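Local coordinates for protein oxidase (Sinorhizobium meliloti, PDB 4FFU) that is of unconfirmed function, though its MaoC-like domain is assigned possible monoamine oxidase activity and recalls the hot-dog domains of (R)-specific enoyl-CoA hydratases, at residues Y34-V39 with A130-D135; D51-A56 with H65-E70; M86-G91 with L159-I164; G93-L98 with T125-A130; R147-V150 with E156-L159. All coordinates share one frame; numbering follows the deposited sequence.

Interaction 1. Residues Y34-V39 with A130-D135; sequences YEQGHV and AAKEDD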
# COMPACT_ATOMS: atom_id res chain seq x y z
N TYR I 34 19.41 2.34 32.26
CA TYR I 34 17.96 2.22 32.26
C TYR I 34 17.44 2.48 33.66
O TYR I 34 17.99 1.94 34.63
CB TYR I 34 17.52 0.83 31.78
CG TYR I 34 17.32 0.77 30.28
CD1 TYR I 34 16.08 1.06 29.70
CD2 TYR I 34 18.37 0.41 29.43
CE1 TYR I 34 15.90 1.00 28.31
CE2 TYR I 34 18.20 0.35 28.06
CZ TYR I 34 16.97 0.65 27.50
OH TYR I 34 16.82 0.57 26.13
N GLU I 35 16.41 3.30 33.77
CA GLU I 35 15.89 3.63 35.09
C GLU I 35 14.58 2.92 35.31
O GLU I 35 13.62 3.21 34.60
CB GLU I 35 15.66 5.14 35.21
CG GLU I 35 16.86 5.97 34.80
CD GLU I 35 16.51 7.43 34.68
OE1 GLU I 35 15.68 7.79 33.81
OE2 GLU I 35 17.07 8.22 35.46
N GLN I 36 14.51 2.02 36.29
CA GLN I 36 13.23 1.42 36.62
C GLN I 36 12.21 2.49 36.91
O GLN I 36 12.50 3.45 37.64
CB GLN I 36 13.33 0.52 37.85
CG GLN I 36 14.10 -0.75 37.61
CD GLN I 36 14.31 -1.50 38.91
OE1 GLN I 36 15.41 -1.98 39.17
NE2 GLN I 36 13.27 -1.58 39.73
N GLY I 37 11.02 2.31 36.35
CA GLY I 37 9.92 3.22 36.61
C GLY I 37 9.84 4.35 35.60
O GLY I 37 8.86 5.08 35.61
N HIS I 38 10.85 4.50 34.74
CA HIS I 38 10.80 5.58 33.75
C HIS I 38 9.64 5.30 32.81
O HIS I 38 9.49 4.15 32.36
CB HIS I 38 12.10 5.66 32.93
CG HIS I 38 12.05 6.69 31.84
ND1 HIS I 38 11.62 6.39 30.56
CD2 HIS I 38 12.36 8.01 31.84
CE1 HIS I 38 11.67 7.48 29.81
NE2 HIS I 38 12.13 8.47 30.56
N VAL I 39 8.83 6.32 32.52
CA VAL I 39 7.64 6.16 31.68
C VAL I 39 7.76 7.12 30.49
O VAL I 39 8.15 8.29 30.68
CB VAL I 39 6.34 6.51 32.45
CG1 VAL I 39 5.12 6.43 31.54
CG2 VAL I 39 6.16 5.62 33.67
N ALA I 130 10.25 -1.76 33.50
CA ALA I 130 9.64 -2.56 34.56
C ALA I 130 10.63 -3.32 35.40
O ALA I 130 10.47 -3.38 36.62
CB ALA I 130 8.61 -3.52 33.99
N ALA I 131 11.61 -3.95 34.75
CA ALA I 131 12.55 -4.85 35.46
C ALA I 131 13.91 -4.92 34.75
O ALA I 131 13.99 -4.72 33.52
CB ALA I 131 11.98 -6.25 35.61
N LYS I 132 14.95 -5.19 35.53
CA LYS I 132 16.32 -5.28 35.02
C LYS I 132 16.99 -6.47 35.69
O LYS I 132 16.98 -6.57 36.93
CB LYS I 132 17.09 -4.00 35.34
CG LYS I 132 16.58 -2.75 34.63
CD LYS I 132 17.28 -1.49 35.14
CE LYS I 132 18.72 -1.48 34.67
NZ LYS I 132 19.51 -0.40 35.31
N GLU I 133 17.52 -7.39 34.90
CA GLU I 133 18.35 -8.46 35.49
C GLU I 133 19.62 -8.76 34.69
O GLU I 133 19.73 -8.37 33.51
CB GLU I 133 17.54 -9.74 35.68
CG GLU I 133 17.02 -10.38 34.40
CD GLU I 133 16.26 -11.67 34.66
OE1 GLU I 133 15.22 -11.91 34.01
OE2 GLU I 133 16.69 -12.46 35.52
N ASP I 134 20.56 -9.46 35.33
CA ASP I 134 21.72 -9.99 34.62
C ASP I 134 21.27 -10.96 33.54
O ASP I 134 20.26 -11.66 33.69
CB ASP I 134 22.66 -10.72 35.59
CG ASP I 134 23.44 -9.78 36.49
OD1 ASP I 134 23.32 -8.54 36.36
OD2 ASP I 134 24.19 -10.30 37.35
N ASP I 135 22.00 -10.99 32.43
CA ASP I 135 21.76 -11.99 31.39
C ASP I 135 22.57 -13.24 31.74
O ASP I 135 23.80 -13.18 31.83
CB ASP I 135 22.14 -11.45 30.01
CG ASP I 135 21.45 -12.19 28.86
OD1 ASP I 135 20.72 -13.18 29.10
OD2 ASP I 135 21.63 -11.77 27.70
O HOH W 1 18.37 -0.66 38.52
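With CG anti to its carbonyl carbon (chi1 -66°) and the chain folded once at chi3 (70°), the side chain of Lys132 rises from its strand and curls over the backbone of Tyr34, bringing the ammonium to a carbonyl. Lys132 NZ donates to Tyr34 O at 2.9 Å, approaching at a C=O...N angle of 141° and slightly tilted from the carbonyl plane. The methylenes below pack as well: Lys132 CE lies 3.9 Å from Tyr34 CB, and Lys132 CD comes within 4.1 Å of Gln36 CG, the two long chains crossing at a slant. A water weakly links Gln36 OE1 and Lys132 NZ. The contact fastens the loop leading into strand 39-46, outermost within this chain, to strand 122-134 of the antiparallel sheet, just past a classic beta bulge at Ala130 and Ala131 opposite Val145. The loop itself makes a type II turn from Glu35 to His38, closed by His38 N to Glu35 O at 3.1 Å, with Gly37 at positive phi. Lys132 also meets the Tyr31 ring in a cation-pi contact. Were Lys132 an alanine, Tyr34 O would probably lose this donor, and Tyr34 CB and Gln36 CG the methylenes that pack on them. The ring of Tyr34 heads away into the core, where its hydroxyl bonds to Asn100 ND2.

Interaction 2. Residues D51-A56 with H65-E70; sequences DFVVHA and HHMDAE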
# COMPACT_ATOMS: atom_id res chain seq x y z
N ASP I 51 -6.42 1.23 7.66
CA ASP I 51 -5.52 0.36 8.44
C ASP I 51 -6.02 -1.08 8.51
O ASP I 51 -5.19 -2.03 8.50
CB ASP I 51 -5.34 0.96 9.84
CG ASP I 51 -4.65 2.30 9.81
OD1 ASP I 51 -3.50 2.37 9.32
OD2 ASP I 51 -5.24 3.31 10.30
N PHE I 52 -7.34 -1.27 8.61
CA PHE I 52 -7.94 -2.63 8.59
C PHE I 52 -7.65 -3.29 7.25
O PHE I 52 -7.22 -4.44 7.22
CB PHE I 52 -9.46 -2.61 8.78
CG PHE I 52 -9.93 -2.49 10.20
CD1 PHE I 52 -9.46 -1.47 11.05
CD2 PHE I 52 -10.93 -3.34 10.66
CE1 PHE I 52 -9.96 -1.37 12.35
CE2 PHE I 52 -11.46 -3.22 11.95
CZ PHE I 52 -10.96 -2.23 12.80
N VAL I 53 -7.87 -2.57 6.15
CA VAL I 53 -7.74 -3.12 4.80
C VAL I 53 -6.26 -3.39 4.46
O VAL I 53 -5.96 -4.43 3.89
CB VAL I 53 -8.40 -2.17 3.76
CG1 VAL I 53 -8.11 -2.61 2.32
CG2 VAL I 53 -9.91 -2.09 4.02
N VAL I 54 -5.37 -2.48 4.87
CA VAL I 54 -3.91 -2.65 4.71
C VAL I 54 -3.45 -3.84 5.53
O VAL I 54 -2.69 -4.68 5.03
CB VAL I 54 -3.11 -1.37 5.08
CG1 VAL I 54 -1.61 -1.67 5.01
CG2 VAL I 54 -3.45 -0.28 4.07
N HIS I 55 -3.90 -3.94 6.79
CA HIS I 55 -3.42 -5.07 7.60
C HIS I 55 -3.83 -6.41 6.99
O HIS I 55 -3.03 -7.35 6.98
CB HIS I 55 -3.97 -5.02 9.03
CG HIS I 55 -3.20 -5.89 9.97
ND1 HIS I 55 -1.96 -5.54 10.44
CD2 HIS I 55 -3.48 -7.11 10.49
CE1 HIS I 55 -1.51 -6.48 11.25
NE2 HIS I 55 -2.41 -7.45 11.29
N ALA I 56 -5.08 -6.51 6.53
CA ALA I 56 -5.56 -7.73 5.86
C ALA I 56 -4.70 -8.06 4.66
O ALA I 56 -4.24 -9.20 4.50
CB ALA I 56 -7.01 -7.57 5.43
N HIS I 65 -15.05 -10.86 10.48
CA HIS I 65 -15.01 -10.04 11.71
C HIS I 65 -14.23 -8.75 11.52
O HIS I 65 -14.47 -7.74 12.19
CB HIS I 65 -14.36 -10.83 12.84
CG HIS I 65 -15.02 -12.15 13.10
ND1 HIS I 65 -14.84 -13.25 12.29
CD2 HIS I 65 -15.84 -12.55 14.10
CE1 HIS I 65 -15.54 -14.26 12.77
NE2 HIS I 65 -16.16 -13.86 13.86
N HIS I 66 -13.24 -8.79 10.63
CA HIS I 66 -12.46 -7.58 10.35
C HIS I 66 -12.91 -6.86 9.08
O HIS I 66 -12.77 -5.65 8.96
CB HIS I 66 -10.96 -7.90 10.18
CG HIS I 66 -10.43 -8.84 11.21
ND1 HIS I 66 -10.41 -8.54 12.56
CD2 HIS I 66 -9.89 -10.08 11.09
CE1 HIS I 66 -9.90 -9.56 13.23
NE2 HIS I 66 -9.56 -10.50 12.36
N MSE I 67 -13.39 -7.63 8.10
CA MSE I 67 -13.53 -7.13 6.73
C MSE I 67 -14.93 -7.00 6.19
O MSE I 67 -15.10 -6.47 5.10
CB MSE I 67 -12.78 -8.02 5.73
CG MSE I 67 -11.32 -8.19 6.13
SE MSE I 67 -10.41 -6.45 6.25
CE MSE I 67 -10.26 -6.24 4.33
N ASP I 68 -15.95 -7.47 6.92
CA ASP I 68 -17.32 -7.51 6.38
C ASP I 68 -18.26 -6.76 7.32
O ASP I 68 -18.62 -7.28 8.37
CB ASP I 68 -17.78 -8.98 6.21
CG ASP I 68 -19.22 -9.12 5.68
OD1 ASP I 68 -20.02 -8.14 5.73
OD2 ASP I 68 -19.57 -10.25 5.24
N ALA I 69 -18.60 -5.53 6.95
CA ALA I 69 -19.43 -4.67 7.81
C ALA I 69 -20.83 -5.23 8.06
O ALA I 69 -21.42 -4.99 9.12
CB ALA I 69 -19.53 -3.26 7.24
N GLU I 70 -21.35 -6.01 7.12
CA GLU I 70 -22.68 -6.60 7.27
C GLU I 70 -22.68 -7.75 8.29
O GLU I 70 -23.48 -7.78 9.20
CB GLU I 70 -23.24 -7.08 5.93
CG GLU I 70 -23.45 -5.97 4.89
CD GLU I 70 -24.54 -4.95 5.26
OE1 GLU I 70 -25.42 -5.25 6.09
OE2 GLU I 70 -24.51 -3.84 4.72
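Phe52 on helix 49-59 meets helix 64-67 with the rim of its ring: CD2 lies 3.4 Å from His66 O, and the oxygen sits in the ring plane, facing C-H groups instead of the pi cloud. The carbonyl of Phe52 is engaged along its own helix by Ala56 N, at 3.1 Å, and the selenium of Met67, present as selenomethionine, lies 3.9 Å from Phe52 O. One residue on, Val53 offers its backbone and one branch. Met67 CE is 4.0 Å from Val53 CA and 4.2 Å from Val53 CG2, the two side chains meeting at about a right angle. The helix 64-67 carrying these partners belongs to a sequence resembling the hydratase motif of MaoC-like proteins, in which Asp61 and His66 fall where relatives have their Asp-His pair; any such role here is unproven. His66 turns its imidazole away from Phe52, bonds through ND1 to Ile81 O and stacks on His83. Ala56, a turn beyond Phe52, completes the seat for Met67: its CB is 3.7 Å from Met67 SE and equally near CE. Bends at chi2 (-58°) and chi3 (-77°) fold the selenomethionine back over this small residue. A second subunit also packs here, Thr50 of that chain against Val53 and its Arg45 against Met67.

Interaction 3. Residues M86-G91 with L159-I164; sequences MIFSIG and LAADHI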
# COMPACT_ATOMS: atom_id res chain seq x y z
N MSE I 86 -2.62 -6.35 14.38
CA MSE I 86 -2.55 -4.91 13.97
C MSE I 86 -2.38 -4.02 15.19
O MSE I 86 -1.56 -3.08 15.20
CB MSE I 86 -3.84 -4.44 13.26
CG MSE I 86 -3.57 -3.07 12.63
SE MSE I 86 -5.31 -2.15 12.43
CE MSE I 86 -6.46 -3.61 11.77
N ILE I 87 -3.15 -4.29 16.23
CA ILE I 87 -3.04 -3.43 17.44
C ILE I 87 -1.65 -3.61 18.04
O ILE I 87 -1.02 -2.66 18.48
CB ILE I 87 -4.19 -3.71 18.40
CG1 ILE I 87 -5.53 -3.44 17.66
CG2 ILE I 87 -4.13 -2.81 19.64
CD1 ILE I 87 -5.60 -2.08 16.93
N PHE I 88 -1.15 -4.83 17.99
CA PHE I 88 0.21 -5.11 18.44
C PHE I 88 1.26 -4.39 17.58
O PHE I 88 2.11 -3.69 18.13
CB PHE I 88 0.46 -6.61 18.48
CG PHE I 88 1.81 -6.99 19.05
CD1 PHE I 88 2.19 -6.58 20.32
CD2 PHE I 88 2.68 -7.81 18.31
CE1 PHE I 88 3.43 -6.92 20.86
CE2 PHE I 88 3.93 -8.17 18.85
CZ PHE I 88 4.30 -7.72 20.11
N SER I 89 1.22 -4.60 16.25
CA SER I 89 2.21 -4.01 15.35
C SER I 89 2.21 -2.49 15.36
O SER I 89 3.27 -1.87 15.37
CB SER I 89 2.02 -4.52 13.92
OG SER I 89 2.13 -5.94 13.88
N ILE I 90 1.02 -1.90 15.32
CA ILE I 90 0.94 -0.44 15.37
C ILE I 90 1.29 0.07 16.75
O ILE I 90 2.01 1.08 16.89
CB ILE I 90 -0.43 0.10 14.88
CG1 ILE I 90 -0.59 -0.22 13.38
CG2 ILE I 90 -0.55 1.62 15.07
CD1 ILE I 90 -1.92 0.25 12.82
N GLY I 91 0.80 -0.61 17.79
CA GLY I 91 1.12 -0.16 19.16
C GLY I 91 2.62 -0.10 19.40
O GLY I 91 3.11 0.85 19.99
N LEU I 159 -4.43 -3.24 24.81
CA LEU I 159 -3.43 -4.29 24.66
C LEU I 159 -2.26 -4.04 25.63
O LEU I 159 -1.87 -2.89 25.90
CB LEU I 159 -2.93 -4.28 23.19
CG LEU I 159 -1.92 -5.36 22.79
CD1 LEU I 159 -2.12 -5.70 21.30
CD2 LEU I 159 -0.48 -4.92 23.07
N ALA I 160 -1.68 -5.11 26.15
CA ALA I 160 -0.51 -5.00 27.00
C ALA I 160 0.45 -6.10 26.63
O ALA I 160 0.03 -7.15 26.16
CB ALA I 160 -0.91 -5.13 28.47
N ALA I 161 1.74 -5.85 26.83
CA ALA I 161 2.77 -6.86 26.57
C ALA I 161 4.04 -6.43 27.28
O ALA I 161 4.29 -5.23 27.40
CB ALA I 161 3.04 -6.97 25.08
N ASP I 162 4.85 -7.40 27.68
CA ASP I 162 6.17 -7.13 28.26
C ASP I 162 7.26 -7.36 27.23
O ASP I 162 7.49 -8.50 26.80
CB ASP I 162 6.41 -8.04 29.47
CG ASP I 162 5.47 -7.74 30.63
OD1 ASP I 162 4.95 -6.61 30.70
OD2 ASP I 162 5.24 -8.66 31.46
N HIS I 163 7.92 -6.29 26.81
CA HIS I 163 8.96 -6.38 25.79
C HIS I 163 10.30 -6.66 26.46
O HIS I 163 10.73 -5.92 27.36
CB HIS I 163 9.01 -5.07 25.00
CG HIS I 163 9.90 -5.11 23.80
ND1 HIS I 163 10.31 -3.97 23.15
CD2 HIS I 163 10.43 -6.15 23.12
CE1 HIS I 163 11.07 -4.31 22.11
NE2 HIS I 163 11.15 -5.63 22.07
N ILE I 164 10.93 -7.75 26.04
CA ILE I 164 12.20 -8.15 26.60
C ILE I 164 13.34 -7.68 25.70
O ILE I 164 13.45 -8.08 24.53
CB ILE I 164 12.32 -9.69 26.77
CG1 ILE I 164 11.17 -10.23 27.63
CG2 ILE I 164 13.66 -10.03 27.40
CD1 ILE I 164 10.96 -11.72 27.46
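Leu159 points from strand 157-168 onto helix 84-93, the central helix that the curved antiparallel sheet wraps in the hot-dog fold of MaoC-like proteins. The short axes of helix 86-91 and strand 159-164 pass 9.4 Å apart at an angle of 63°. Leu159, which has the most surface buried by the contact, uses both of its methyl branches. With CG anti to the backbone N (chi1 -177°), the side chain reaches down to the helix backbone, where CD1 settles 3.6 Å from Phe88 N, with Phe88 CB 3.9 Å from the same methyl. Ile87 flanks this branch: its CG2 lies 3.9 Å from Leu159 CD1, and the two side chains run past each other in opposite directions. The other branch goes to the phenyl ring, where Leu159 CD2 comes near the edge. Phe88, its own CG anti to the backbone N (chi1 -175°), extends along beneath the strand rather than back over the helix, thereby spanning two inward-facing strand residues. The ring is also met edge-to-face by Tyr108 and touched by Leu111, both on the neighbouring strand 103-113, while Thr85 of a neighbouring subunit packs against Phe88. The side chains meeting here are buried and apolar, and no hydrogen bond joins the helix to the strand. At the far end of the ring, Phe88 CE1 approaches Ala161 CB obliquely, at 4.2 Å.

Interaction 4. Residues G93-L98 with T125-A130; sequences GLTASL and TRVTIA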
# COMPACT_ATOMS: atom_id res chain seq x y z
N GLY I 93 4.90 -0.07 16.88
CA GLY I 93 5.43 0.87 15.90
C GLY I 93 5.41 2.30 16.38
O GLY I 93 6.33 3.05 16.08
N LEU I 94 4.37 2.69 17.13
CA LEU I 94 4.29 4.04 17.70
C LEU I 94 5.49 4.37 18.57
O LEU I 94 5.86 5.55 18.70
CB LEU I 94 3.00 4.22 18.52
CG LEU I 94 1.74 4.37 17.67
CD1 LEU I 94 0.54 4.20 18.60
CD2 LEU I 94 1.72 5.73 17.00
N THR I 95 6.10 3.35 19.17
CA THR I 95 7.31 3.55 20.04
C THR I 95 8.65 3.70 19.26
O THR I 95 9.71 3.94 19.87
CB THR I 95 7.48 2.40 21.07
OG1 THR I 95 7.99 1.22 20.42
CG2 THR I 95 6.16 2.07 21.77
N ALA I 96 8.59 3.53 17.94
CA ALA I 96 9.82 3.42 17.15
C ALA I 96 10.30 4.80 16.72
O ALA I 96 10.44 5.07 15.54
CB ALA I 96 9.59 2.56 15.92
N SER I 97 10.52 5.70 17.68
CA SER I 97 10.94 7.06 17.33
C SER I 97 12.37 7.24 17.74
O SER I 97 13.21 7.70 16.96
CB SER I 97 10.06 8.10 18.02
OG SER I 97 10.03 7.83 19.41
N LEU I 98 12.66 6.86 18.98
CA LEU I 98 14.00 6.98 19.51
C LEU I 98 14.64 5.61 19.38
O LEU I 98 14.05 4.59 19.77
CB LEU I 98 13.99 7.44 20.98
CG LEU I 98 13.64 8.89 21.38
CD1 LEU I 98 14.64 9.91 20.84
CD2 LEU I 98 12.22 9.29 21.01
N THR I 125 0.75 4.60 22.97
CA THR I 125 1.41 3.53 23.72
C THR I 125 2.20 4.12 24.87
O THR I 125 2.95 5.08 24.70
CB THR I 125 2.33 2.69 22.84
OG1 THR I 125 1.54 2.13 21.77
CG2 THR I 125 2.94 1.53 23.66
N ARG I 126 1.98 3.56 26.06
CA ARG I 126 2.77 3.93 27.23
C ARG I 126 3.84 2.88 27.45
O ARG I 126 3.54 1.67 27.44
CB ARG I 126 1.88 4.03 28.49
CG ARG I 126 2.63 4.53 29.73
CD ARG I 126 1.65 4.96 30.81
NE ARG I 126 0.83 3.81 31.18
CZ ARG I 126 -0.46 3.86 31.47
NH1 ARG I 126 -1.10 5.02 31.41
NH2 ARG I 126 -1.11 2.75 31.79
N VAL I 127 5.09 3.30 27.64
CA VAL I 127 6.17 2.33 27.80
C VAL I 127 6.84 2.60 29.15
O VAL I 127 7.27 3.71 29.39
CB VAL I 127 7.23 2.44 26.68
CG1 VAL I 127 8.32 1.41 26.90
CG2 VAL I 127 6.58 2.18 25.31
N THR I 128 6.88 1.58 30.02
CA THR I 128 7.41 1.75 31.37
C THR I 128 8.56 0.77 31.55
O THR I 128 8.41 -0.42 31.23
CB THR I 128 6.33 1.46 32.45
OG1 THR I 128 5.19 2.30 32.25
CG2 THR I 128 6.89 1.73 33.90
N ILE I 129 9.70 1.24 32.07
CA ILE I 129 10.80 0.32 32.39
C ILE I 129 10.38 -0.44 33.64
O ILE I 129 10.15 0.15 34.70
CB ILE I 129 12.17 1.03 32.59
CG1 ILE I 129 12.52 1.96 31.41
CG2 ILE I 129 13.27 0.01 32.85
CD1 ILE I 129 12.51 1.32 30.04
N ALA I 130 10.25 -1.76 33.50
CA ALA I 130 9.64 -2.56 34.56
C ALA I 130 10.63 -3.32 35.40
O ALA I 130 10.47 -3.38 36.62
CB ALA I 130 8.61 -3.52 33.99
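Two threonines, Thr95 and Thr125, meet here through their methyl groups while each hydroxyl bonds to a backbone carbonyl outside the contact. Thr95 stands in the turn that leaves helix 84-93, the central helix of the hot-dog fold, and Thr125 on strand 122-134 of the sheet around it, so the contact seats the exit of the helix against the sheet's inner face. The turn is type I from Gly93 to Ala96, with Ala96 N bonded to Gly93 O at 3.0 Å, and Ala96 is itself the centre of an inverse gamma turn. Thr95 places OG1 in the crowded position between its backbone N and carbonyl carbon (chi1 76°), where it bonds to Val92 O; this turns CG2 out toward the strand. The methyl then touches two residues that point the same way from the strand: Thr95 CG2 is 3.8 Å from Thr125 CG2, and the side chains of Thr95 and Val127 cross at about a right angle. Leu94 adds an apolar neighbour, its CD1 3.9 Å from Thr125 OG1. That oxygen is already used, since Thr125 OG1 bonds to Gly91 O, so the leucine methyl lies against a hydroxyl already hydrogen-bonded to the backbone of the helix. Arg40 NH2, on the adjacent strand 39-46, bonds to Thr95 O and adds a further tie from the turn to the sheet. The tightest meeting of the two segments is that of Thr95 CG2 with Val127 CG2, at 3.6 Å.

Interaction 5. Residues R147-V150 with E156-L159; sequences RCEV and EVVL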
# COMPACT_ATOMS: atom_id res chain seq x y z
N ARG I 147 7.39 -2.68 29.85
CA ARG I 147 5.96 -2.94 29.82
C ARG I 147 5.33 -1.99 28.81
O ARG I 147 5.51 -0.77 28.93
CB ARG I 147 5.37 -2.71 31.21
CG ARG I 147 3.85 -2.86 31.23
CD ARG I 147 3.46 -4.14 31.94
NE ARG I 147 2.00 -4.29 32.08
CZ ARG I 147 1.30 -5.31 31.56
NH1 ARG I 147 1.92 -6.26 30.86
NH2 ARG I 147 -0.02 -5.37 31.77
N CYS I 148 4.62 -2.53 27.82
CA CYS I 148 3.97 -1.71 26.81
C CYS I 148 2.47 -1.79 27.02
O CYS I 148 1.92 -2.87 27.09
CB CYS I 148 4.33 -2.17 25.40
SG CYS I 148 6.10 -2.04 25.05
N GLU I 149 1.82 -0.63 27.13
CA GLU I 149 0.39 -0.58 27.26
C GLU I 149 -0.16 0.33 26.19
O GLU I 149 0.14 1.54 26.19
CB GLU I 149 -0.01 -0.03 28.62
CG GLU I 149 0.40 -0.91 29.78
CD GLU I 149 0.15 -0.21 31.09
OE1 GLU I 149 0.98 0.63 31.47
OE2 GLU I 149 -0.88 -0.50 31.73
N VAL I 150 -0.99 -0.24 25.32
CA VAL I 150 -1.68 0.51 24.28
C VAL I 150 -3.03 0.96 24.85
O VAL I 150 -3.81 0.14 25.34
CB VAL I 150 -1.91 -0.36 23.01
CG1 VAL I 150 -2.49 0.50 21.91
CG2 VAL I 150 -0.60 -1.02 22.57
N GLU I 156 -8.54 3.70 28.15
CA GLU I 156 -8.63 2.28 28.48
C GLU I 156 -7.49 1.49 27.86
O GLU I 156 -7.16 1.70 26.69
CB GLU I 156 -9.97 1.73 27.98
CG GLU I 156 -11.18 2.45 28.57
CD GLU I 156 -12.46 2.16 27.79
OE1 GLU I 156 -12.39 1.79 26.59
OE2 GLU I 156 -13.55 2.32 28.38
N VAL I 157 -6.91 0.56 28.62
CA VAL I 157 -5.90 -0.35 28.04
C VAL I 157 -6.59 -1.27 27.04
O VAL I 157 -7.57 -1.94 27.38
CB VAL I 157 -5.19 -1.20 29.11
CG1 VAL I 157 -4.17 -2.14 28.46
CG2 VAL I 157 -4.45 -0.31 30.09
N VAL I 158 -6.10 -1.32 25.80
CA VAL I 158 -6.67 -2.26 24.81
C VAL I 158 -5.73 -3.45 24.55
O VAL I 158 -6.19 -4.52 24.13
CB VAL I 158 -7.05 -1.56 23.48
CG1 VAL I 158 -8.04 -0.43 23.79
CG2 VAL I 158 -5.80 -1.01 22.78
N LEU I 159 -4.43 -3.24 24.81
CA LEU I 159 -3.43 -4.29 24.66
C LEU I 159 -2.26 -4.04 25.63
O LEU I 159 -1.87 -2.89 25.90
CB LEU I 159 -2.93 -4.28 23.19
CG LEU I 159 -1.92 -5.36 22.79
CD1 LEU I 159 -2.12 -5.70 21.30
CD2 LEU I 159 -0.48 -4.92 23.07
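A beta hairpin of strands 141-151 and 157-168 carries a classic beta bulge at the point where Val158 and Leu159 together face Val150. Val150 N donates to Leu159 O at 2.9 Å with an N-H...O angle of 161°, forming one half of a hydrogen-bonded antiparallel pair. In return Val150 O receives Val158 N at 2.8 Å, nearly straight at 167°, and a second, weak bond from Leu159 N at 3.5 Å. The bulge thus gathers two successive amides on one carbonyl. C-H groups close in around the same oxygens: Val157 CA is 3.4 Å from Val150 O, and Glu149 CA is 3.5 Å from Leu159 O. Val150 and Leu159 share a face of the sheet, and the branches of the valine divide their partners: CG1 lies 3.7 Å from Val158 CG2, while CG2 lies 3.9 Å from Leu159 CD2. Glu149 OE2 merely brushes Val157 CG2; the glutamate's OE1 is salt-bridged to Arg126 of the neighbouring strand. The extra residue probably accentuates the bend of the sheet here, and the shared acceptor implies that the backbone bonding is kept up across the irregularity, with two good bonds and a weak third.

How the interactions relate
Interactions 1, 3, 4 and 5 all reach the one antiparallel sheet, whereas interaction 2 lies beyond its end, its centre 37 Å from that of interaction 1, on the opposite side of the chain's centre. Interactions 3 and 5 share Leu159 on strand 157-168, with centres 7 Å apart, and interactions 1 and 4 share Ala130 on strand 122-134. Interactions 3 and 4, centres 10 Å apart, secure helix 84-93 and the turn after it to the sheet. Interaction 2 closes in sequence before interaction 3 opens; Phe52 and His55 nevertheless touch Met86, so the helical region is coupled to the core, and both contacts reach the same neighbouring subunit.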